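Local coordinates for fiber (Human adenovirus 35, PDB 2QLK), which forms the trimeric head, or knob, of the adenovirus fibre, the capsid protein that attaches the virion to host cells and binds the receptor CD46, at residues 83-88 with 98-103; 122-127 with 175-180. All coordinates share one frame; numbering follows the deposited sequence.

Contact 1: 83-88 with 98-103; sequences QLRLYF and ESDLKI
The guanidinium of Arg85 meets the carboxylate of Asp100 edge-on. Tyr87 CE2 stands 3.7 Å above the guanidinium plane, displaced toward the rim of that group, so that the tyrosine turns an edge to the arginine's face. Over the same face lies the carbonyl oxygen of Glu98, which at the same time sits at the edge of the tyrosine ring, 3.4 Å from Tyr87 CE2. The grip on the acid is side-on: Arg85 NE reaches Asp100 OD2 at 3.1 Å and NH2 reaches OD1 at 3.2 Å, both nearly straight and within the guanidinium plane. The carboxylate is turned 39° from that plane, and both nitrogens approach it from above its own. A bend at chi3 (-55°) turns the NE and NH2 edge of the arginine toward this acid. The backbone joins in, for Arg85 N donates to OD2 at 2.8 Å and Asp100 N returns a bond to Arg85 O. Strand 79-88 is an edge strand of its antiparallel sheet within the chain, and here the loop leading to strand 106-107 lines the flank turned away from strand 177-186, using side-chain acceptors as well as main-chain groups. Ser99 OG continues the pattern by accepting from Tyr87 N at 2.7 Å, and it is also hydrogen-bonded to Leu95 O. A water donates to Asp100 OD2, so two N-H groups and a water converge on one oxygen, which would be expected to favour the charged carboxylate. Beyond this polar patch Leu86 CD2 packs against Leu101 CB at 3.5 Å, and Leu84 CD1 touches Asp100 CB.

Contact 2: 122-127 with 175-180; sequences AFMPST and VAYAIQ
A Met-aromatic contact joins the loop 122-127 to the beginning of strand 177-186, with Met124 laid across the ring of Tyr177. Met124 CB stands almost exactly over the ring centre, 3.6 Å from the centroid and only 7° off the normal, which makes a CH-pi contact. From there the chain runs outward over the same face: CG comes to 3.5 Å from Tyr177 CD2, and SD lies oblique to the ring, 4.4 Å from its centroid. With chi2 at -73° the methionine folds back, and its sulfur rests beside Tyr177 CB instead of extending past the ring. Thr127 crosses the tyrosine at about a right angle, its methyl CG2 3.8 Å from Tyr177 CE1, while its hydroxyl bonds to Glu210. Pro125 fills in alongside: its CG lies 4.0 Å from Ala178 O, its CD faces Ile179 CD1 at 4.3 Å, and its carbonyl oxygen, 3.5 Å from Tyr177 CD1, accepts from Asn167 ND2. Backbone bonds between Met124 and Glu210 and between Ser126 and Ile208 also hold the loop. Ser126 also packs on Ile28 of a second subunit, which brings this loop to the trimer interface. Next to the aromatic contact, Ala176 and Tyr177 both face Phe88, and this irregularity at the start of the strand is a classic beta bulge.

How the contacts relate
Contact 1 closes before contact 2 opens along the chain, and their centres lie 12 Å apart within the knob domain. They share one antiparallel sheet: 79-88 and 177-186 are neighbouring strands, and each contact brings a loop to one of them. The two sites touch directly, through probable hydrogen bonds from Leu86 N to Ile179 O and between Phe88 O and Ala176 N, while Phe88 also packs on Met124. The principle illustrated is that adjacent strands can carry quite different loop attachments, one dominated by a salt bridge and backbone bonds, the other by apolar and aromatic packing, with Ser126 of the same loop touching a neighbouring subunit of the trimer.

Contact 1: 83-88 with 98-103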
ATOM      1  N   GLN A  83      -6.404 -12.619 -16.009  1.00 27.53           N
ATOM      2  CA  GLN A  83      -5.012 -12.283 -16.242  1.00 27.23           C
ATOM      3  C   GLN A  83      -4.908 -11.222 -17.319  1.00 27.73           C
ATOM      4  O   GLN A  83      -5.602 -11.271 -18.326  1.00 29.78           O
ATOM      5  CB  GLN A  83      -4.237 -13.522 -16.681  1.00 31.87           C
ATOM      6  CG  GLN A  83      -2.737 -13.274 -16.789  1.00 36.26           C
ATOM      7  CD  GLN A  83      -1.979 -14.480 -17.315  1.00 40.40           C
ATOM      8  OE1 GLN A  83      -1.951 -14.731 -18.522  1.00 41.28           O
ATOM      9  NE2 GLN A  83      -1.363 -15.242 -16.401  1.00 40.33           N
ATOM     10  N   LEU A  84      -4.034 -10.253 -17.109  1.00 22.66           N
ATOM     11  CA  LEU A  84      -3.859  -9.191 -18.088  1.00 21.36           C
ATOM     12  C   LEU A  84      -2.363  -9.010 -18.235  1.00 22.88           C
ATOM     13  O   LEU A  84      -1.671  -8.677 -17.267  1.00 17.11           O
ATOM     14  CB  LEU A  84      -4.518  -7.897 -17.592  1.00 23.76           C
ATOM     15  CG  LEU A  84      -5.823  -7.311 -18.162  1.00 26.19           C
ATOM     16  CD1 LEU A  84      -6.505  -8.243 -19.191  1.00 27.59           C
ATOM     17  CD2 LEU A  84      -6.750  -6.980 -17.014  1.00 25.47           C
ATOM     18  N   ARG A  85      -1.859  -9.235 -19.439  1.00 31.54           N
ATOM     19  CA  ARG A  85      -0.430  -9.095 -19.703  1.00 35.48           C
ATOM     20  C   ARG A  85      -0.090  -7.852 -20.514  1.00 37.21           C
ATOM     21  O   ARG A  85      -0.696  -7.587 -21.562  1.00 37.68           O
ATOM     22  CB  ARG A  85       0.081 -10.305 -20.462  1.00 41.18           C
ATOM     23  CG  ARG A  85      -0.193 -11.647 -19.808  1.00 47.01           C
ATOM     24  CD  ARG A  85      -0.079 -12.744 -20.864  1.00 51.60           C
ATOM     25  NE  ARG A  85      -0.970 -12.458 -21.992  1.00 55.35           N
ATOM     26  CZ  ARG A  85      -0.786 -12.884 -23.240  1.00 57.65           C
ATOM     27  NH1 ARG A  85       0.271 -13.632 -23.553  1.00 58.64           N
ATOM     28  NH2 ARG A  85      -1.656 -12.544 -24.186  1.00 56.77           N
ATOM     29  N   LEU A  86       0.885  -7.089 -20.032  1.00 29.40           N
ATOM     30  CA  LEU A  86       1.338  -5.911 -20.730  1.00 29.67           C
ATOM     31  C   LEU A  86       2.776  -6.166 -21.169  1.00 31.10           C
ATOM     32  O   LEU A  86       3.617  -6.525 -20.352  1.00 28.88           O
ATOM     33  CB  LEU A  86       1.304  -4.682 -19.831  1.00 35.84           C
ATOM     34  CG  LEU A  86       0.029  -4.276 -19.088  1.00 36.02           C
ATOM     35  CD1 LEU A  86      -0.014  -2.749 -18.965  1.00 33.55           C
ATOM     36  CD2 LEU A  86      -1.173  -4.773 -19.797  1.00 37.70           C
ATOM     37  N   TYR A  87       3.055  -6.003 -22.460  1.00 28.96           N
ATOM     38  CA  TYR A  87       4.421  -6.195 -22.945  1.00 30.86           C
ATOM     39  C   TYR A  87       4.870  -4.859 -23.530  1.00 32.07           C
ATOM     40  O   TYR A  87       4.113  -4.203 -24.256  1.00 30.83           O
ATOM     41  CB  TYR A  87       4.476  -7.299 -24.000  1.00 32.56           C
ATOM     42  CG  TYR A  87       4.059  -8.672 -23.506  1.00 32.88           C
ATOM     43  CD1 TYR A  87       4.808  -9.351 -22.552  1.00 35.42           C
ATOM     44  CD2 TYR A  87       2.917  -9.298 -24.007  1.00 35.93           C
ATOM     45  CE1 TYR A  87       4.429 -10.633 -22.107  1.00 34.62           C
ATOM     46  CE2 TYR A  87       2.529 -10.579 -23.578  1.00 35.81           C
ATOM     47  CZ  TYR A  87       3.291 -11.237 -22.630  1.00 36.40           C
ATOM     48  OH  TYR A  87       2.930 -12.509 -22.224  1.00 36.33           O
ATOM     49  N   PHE A  88       6.094  -4.456 -23.205  1.00 35.36           N
ATOM     50  CA  PHE A  88       6.633  -3.178 -23.664  1.00 38.27           C
ATOM     51  C   PHE A  88       7.928  -3.331 -24.451  1.00 40.89           C
ATOM     52  O   PHE A  88       8.683  -4.280 -24.246  1.00 41.26           O
ATOM     53  CB  PHE A  88       6.936  -2.281 -22.471  1.00 37.16           C
ATOM     54  CG  PHE A  88       5.748  -1.981 -21.620  1.00 35.31           C
ATOM     55  CD1 PHE A  88       5.387  -2.846 -20.583  1.00 34.02           C
ATOM     56  CD2 PHE A  88       4.979  -0.835 -21.858  1.00 34.06           C
ATOM     57  CE1 PHE A  88       4.270  -2.576 -19.785  1.00 33.92           C
ATOM     58  CE2 PHE A  88       3.874  -0.554 -21.079  1.00 33.77           C
ATOM     59  CZ  PHE A  88       3.516  -1.429 -20.034  1.00 34.15           C
ATOM     60  N   GLU A  98       0.449  -7.939 -28.841  1.00 49.79           N
ATOM     61  CA  GLU A  98       0.808  -9.081 -27.990  1.00 48.55           C
ATOM     62  C   GLU A  98       0.236  -8.990 -26.581  1.00 45.72           C
ATOM     63  O   GLU A  98       0.088  -9.994 -25.895  1.00 46.77           O
ATOM     64  CB  GLU A  98       2.334  -9.196 -27.901  1.00 85.89           C
ATOM     65  CG  GLU A  98       3.010  -9.453 -29.240  1.00 90.34           C
ATOM     66  CD  GLU A  98       4.457  -8.989 -29.279  1.00 92.90           C
ATOM     67  OE1 GLU A  98       5.262  -9.443 -28.433  1.00 93.60           O
ATOM     68  OE2 GLU A  98       4.786  -8.169 -30.164  1.00 94.64           O
ATOM     69  N   SER A  99      -0.071  -7.774 -26.153  1.00 38.15           N
ATOM     70  CA  SER A  99      -0.628  -7.532 -24.817  1.00 34.07           C
ATOM     71  C   SER A  99      -2.151  -7.674 -24.774  1.00 33.10           C
ATOM     72  O   SER A  99      -2.818  -7.548 -25.797  1.00 30.81           O
ATOM     73  CB  SER A  99      -0.262  -6.121 -24.366  1.00 24.75           C
ATOM     74  OG  SER A  99       1.144  -5.914 -24.385  1.00 26.01           O
ATOM     75  N   ASP A 100      -2.683  -7.934 -23.578  1.00 29.69           N
ATOM     76  CA  ASP A 100      -4.118  -8.026 -23.366  1.00 28.42           C
ATOM     77  C   ASP A 100      -4.708  -6.608 -23.304  1.00 28.65           C
ATOM     78  O   ASP A 100      -5.902  -6.436 -23.529  1.00 27.98           O
ATOM     79  CB  ASP A 100      -4.427  -8.794 -22.081  1.00 34.82           C
ATOM     80  CG  ASP A 100      -3.982 -10.237 -22.161  1.00 36.93           C
ATOM     81  OD1 ASP A 100      -4.232 -10.879 -23.207  1.00 38.10           O
ATOM     82  OD2 ASP A 100      -3.386 -10.738 -21.184  1.00 39.20           O
ATOM     83  N   LEU A 101      -3.877  -5.605 -22.980  1.00 25.55           N
ATOM     84  CA  LEU A 101      -4.316  -4.197 -22.975  1.00 26.42           C
ATOM     85  C   LEU A 101      -4.111  -3.737 -24.443  1.00 27.51           C
ATOM     86  O   LEU A 101      -2.988  -3.756 -24.937  1.00 28.32           O
ATOM     87  CB  LEU A 101      -3.438  -3.340 -22.051  1.00 26.73           C
ATOM     88  CG  LEU A 101      -3.685  -1.823 -22.098  1.00 25.08           C
ATOM     89  CD1 LEU A 101      -5.146  -1.539 -21.784  1.00 24.03           C
ATOM     90  CD2 LEU A 101      -2.786  -1.102 -21.068  1.00 23.11           C
ATOM     91  N   LYS A 102      -5.179  -3.310 -25.111  1.00 36.04           N
ATOM     92  CA  LYS A 102      -5.113  -2.949 -26.537  1.00 37.10           C
ATOM     93  C   LYS A 102      -4.990  -1.482 -26.937  1.00 39.25           C
ATOM     94  O   LYS A 102      -4.975  -1.153 -28.138  1.00 37.02           O
ATOM     95  CB  LYS A 102      -6.330  -3.526 -27.243  1.00 30.27           C
ATOM     96  CG  LYS A 102      -6.490  -5.030 -27.065  1.00 29.46           C
ATOM     97  CD  LYS A 102      -5.277  -5.785 -27.562  1.00 28.81           C
ATOM     98  CE  LYS A 102      -5.509  -7.292 -27.528  1.00 30.01           C
ATOM     99  NZ  LYS A 102      -4.327  -8.024 -28.109  1.00 29.73           N
ATOM    100  N   ILE A 103      -4.924  -0.600 -25.949  1.00 34.06           N
ATOM    101  CA  ILE A 103      -4.817   0.826 -26.210  1.00 35.21           C
ATOM    102  C   ILE A 103      -3.568   1.284 -25.483  1.00 37.05           C
ATOM    103  O   ILE A 103      -3.385   0.982 -24.303  1.00 38.11           O
ATOM    104  CB  ILE A 103      -6.069   1.556 -25.676  1.00 36.14           C
ATOM    105  CG1 ILE A 103      -7.279   1.136 -26.508  1.00 35.94           C
ATOM    106  CG2 ILE A 103      -5.873   3.043 -25.702  1.00 37.77           C
ATOM    107  CD1 ILE A 103      -8.620   1.339 -25.866  1.00 34.68           C
TER
HETATM  108  O   HOH W   1      -3.650 -13.322 -21.047  1.00 39.96           O

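Contact 2: 122-127 with 175-180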
ATOM      1  N   ALA A 122      11.320   5.282 -18.405  1.00 49.61           N
ATOM      2  CA  ALA A 122      11.522   5.589 -16.996  1.00 47.57           C
ATOM      3  C   ALA A 122      10.378   5.064 -16.109  1.00 45.77           C
ATOM      4  O   ALA A 122      10.464   5.095 -14.884  1.00 44.44           O
ATOM      5  CB  ALA A 122      11.694   7.081 -16.823  1.00 40.22           C
ATOM      6  N   PHE A 123       9.308   4.588 -16.735  1.00 43.88           N
ATOM      7  CA  PHE A 123       8.178   4.033 -16.006  1.00 41.24           C
ATOM      8  C   PHE A 123       8.256   2.515 -16.019  1.00 39.77           C
ATOM      9  O   PHE A 123       7.393   1.840 -15.470  1.00 40.78           O
ATOM     10  CB  PHE A 123       6.853   4.436 -16.654  1.00 42.70           C
ATOM     11  CG  PHE A 123       6.522   5.887 -16.519  1.00 42.82           C
ATOM     12  CD1 PHE A 123       7.009   6.818 -17.446  1.00 43.12           C
ATOM     13  CD2 PHE A 123       5.706   6.330 -15.474  1.00 42.14           C
ATOM     14  CE1 PHE A 123       6.683   8.179 -17.335  1.00 42.72           C
ATOM     15  CE2 PHE A 123       5.368   7.675 -15.343  1.00 44.01           C
ATOM     16  CZ  PHE A 123       5.860   8.614 -16.282  1.00 44.00           C
ATOM     17  N   MET A 124       9.292   1.976 -16.645  1.00 32.43           N
ATOM     18  CA  MET A 124       9.427   0.532 -16.768  1.00 30.88           C
ATOM     19  C   MET A 124      10.137  -0.126 -15.599  1.00 30.27           C
ATOM     20  O   MET A 124      10.958   0.501 -14.927  1.00 30.63           O
ATOM     21  CB  MET A 124      10.175   0.211 -18.063  1.00 31.02           C
ATOM     22  CG  MET A 124       9.475   0.695 -19.328  1.00 29.07           C
ATOM     23  SD  MET A 124       7.986  -0.307 -19.730  1.00 29.90           S
ATOM     24  CE  MET A 124       6.758   0.857 -19.487  1.00 24.45           C
ATOM     25  N   PRO A 125       9.805  -1.395 -15.326  1.00 30.95           N
ATOM     26  CA  PRO A 125      10.389  -2.195 -14.248  1.00 31.81           C
ATOM     27  C   PRO A 125      11.836  -2.570 -14.539  1.00 32.38           C
ATOM     28  O   PRO A 125      12.134  -3.234 -15.553  1.00 33.35           O
ATOM     29  CB  PRO A 125       9.506  -3.446 -14.217  1.00 25.65           C
ATOM     30  CG  PRO A 125       9.009  -3.536 -15.644  1.00 22.59           C
ATOM     31  CD  PRO A 125       8.671  -2.106 -15.941  1.00 23.83           C
ATOM     32  N   SER A 126      12.726  -2.162 -13.642  1.00 30.04           N
ATOM     33  CA  SER A 126      14.145  -2.473 -13.767  1.00 30.55           C
ATOM     34  C   SER A 126      14.424  -3.939 -14.115  1.00 31.44           C
ATOM     35  O   SER A 126      13.994  -4.857 -13.393  1.00 30.16           O
ATOM     36  CB  SER A 126      14.861  -2.122 -12.459  1.00 37.87           C
ATOM     37  OG  SER A 126      16.068  -2.860 -12.333  1.00 41.09           O
ATOM     38  N   THR A 127      15.157  -4.166 -15.214  1.00 30.46           N
ATOM     39  CA  THR A 127      15.479  -5.537 -15.616  1.00 33.70           C
ATOM     40  C   THR A 127      16.556  -6.109 -14.724  1.00 34.78           C
ATOM     41  O   THR A 127      16.875  -7.294 -14.800  1.00 35.54           O
ATOM     42  CB  THR A 127      15.949  -5.631 -17.073  1.00 41.07           C
ATOM     43  OG1 THR A 127      16.924  -4.617 -17.319  1.00 42.01           O
ATOM     44  CG2 THR A 127      14.763  -5.449 -18.031  1.00 41.78           C
ATOM     45  N   VAL A 175      10.276  -7.699 -26.950  1.00 46.99           N
ATOM     46  CA  VAL A 175       9.693  -7.327 -25.658  1.00 42.30           C
ATOM     47  C   VAL A 175      10.844  -6.907 -24.729  1.00 39.61           C
ATOM     48  O   VAL A 175      11.672  -7.728 -24.358  1.00 40.53           O
ATOM     49  CB  VAL A 175       8.963  -8.528 -24.994  1.00 40.63           C
ATOM     50  CG1 VAL A 175       8.456  -8.128 -23.620  1.00 39.51           C
ATOM     51  CG2 VAL A 175       7.820  -9.009 -25.862  1.00 40.27           C
ATOM     52  N   ALA A 176      10.906  -5.633 -24.369  1.00 40.71           N
ATOM     53  CA  ALA A 176      11.954  -5.143 -23.489  1.00 37.66           C
ATOM     54  C   ALA A 176      11.521  -5.176 -22.014  1.00 37.10           C
ATOM     55  O   ALA A 176      12.373  -5.223 -21.118  1.00 36.25           O
ATOM     56  CB  ALA A 176      12.316  -3.725 -23.869  1.00 32.73           C
ATOM     57  N   TYR A 177      10.205  -5.132 -21.771  1.00 38.51           N
ATOM     58  CA  TYR A 177       9.648  -5.137 -20.409  1.00 38.02           C
ATOM     59  C   TYR A 177       8.287  -5.816 -20.385  1.00 35.22           C
ATOM     60  O   TYR A 177       7.628  -5.914 -21.412  1.00 33.94           O
ATOM     61  CB  TYR A 177       9.475  -3.709 -19.909  1.00 42.50           C
ATOM     62  CG  TYR A 177      10.729  -2.901 -19.996  1.00 47.59           C
ATOM     63  CD1 TYR A 177      11.735  -3.045 -19.048  1.00 49.53           C
ATOM     64  CD2 TYR A 177      10.935  -2.014 -21.052  1.00 48.63           C
ATOM     65  CE1 TYR A 177      12.919  -2.329 -19.144  1.00 50.96           C
ATOM     66  CE2 TYR A 177      12.116  -1.292 -21.161  1.00 50.18           C
ATOM     67  CZ  TYR A 177      13.102  -1.455 -20.203  1.00 50.90           C
ATOM     68  OH  TYR A 177      14.270  -0.739 -20.292  1.00 52.55           O
ATOM     69  N   ALA A 178       7.871  -6.285 -19.210  1.00 31.68           N
ATOM     70  CA  ALA A 178       6.571  -6.931 -19.063  1.00 29.22           C
ATOM     71  C   ALA A 178       5.983  -6.686 -17.666  1.00 30.76           C
ATOM     72  O   ALA A 178       6.703  -6.648 -16.670  1.00 29.08           O
ATOM     73  CB  ALA A 178       6.684  -8.442 -19.324  1.00 18.97           C
ATOM     74  N   ILE A 179       4.667  -6.507 -17.628  1.00 29.91           N
ATOM     75  CA  ILE A 179       3.908  -6.310 -16.406  1.00 27.09           C
ATOM     76  C   ILE A 179       2.657  -7.150 -16.626  1.00 27.45           C
ATOM     77  O   ILE A 179       1.897  -6.914 -17.582  1.00 23.03           O
ATOM     78  CB  ILE A 179       3.481  -4.852 -16.220  1.00 27.27           C
ATOM     79  CG1 ILE A 179       4.714  -3.958 -16.126  1.00 27.91           C
ATOM     80  CG2 ILE A 179       2.606  -4.725 -14.953  1.00 24.73           C
ATOM     81  CD1 ILE A 179       4.389  -2.500 -15.810  1.00 29.45           C
ATOM     82  N   GLN A 180       2.482  -8.149 -15.768  1.00 26.35           N
ATOM     83  CA  GLN A 180       1.339  -9.044 -15.825  1.00 25.76           C
ATOM     84  C   GLN A 180       0.519  -8.929 -14.542  1.00 25.74           C
ATOM     85  O   GLN A 180       1.069  -9.045 -13.447  1.00 22.93           O
ATOM     86  CB  GLN A 180       1.785 -10.493 -15.974  1.00 33.38           C
ATOM     87  CG  GLN A 180       0.614 -11.444 -16.159  1.00 36.01           C
ATOM     88  CD  GLN A 180       1.044 -12.905 -16.287  1.00 40.04           C
ATOM     89  OE1 GLN A 180       1.270 -13.596 -15.290  1.00 40.88           O
ATOM     90  NE2 GLN A 180       1.155 -13.374 -17.518  1.00 42.56           N
TER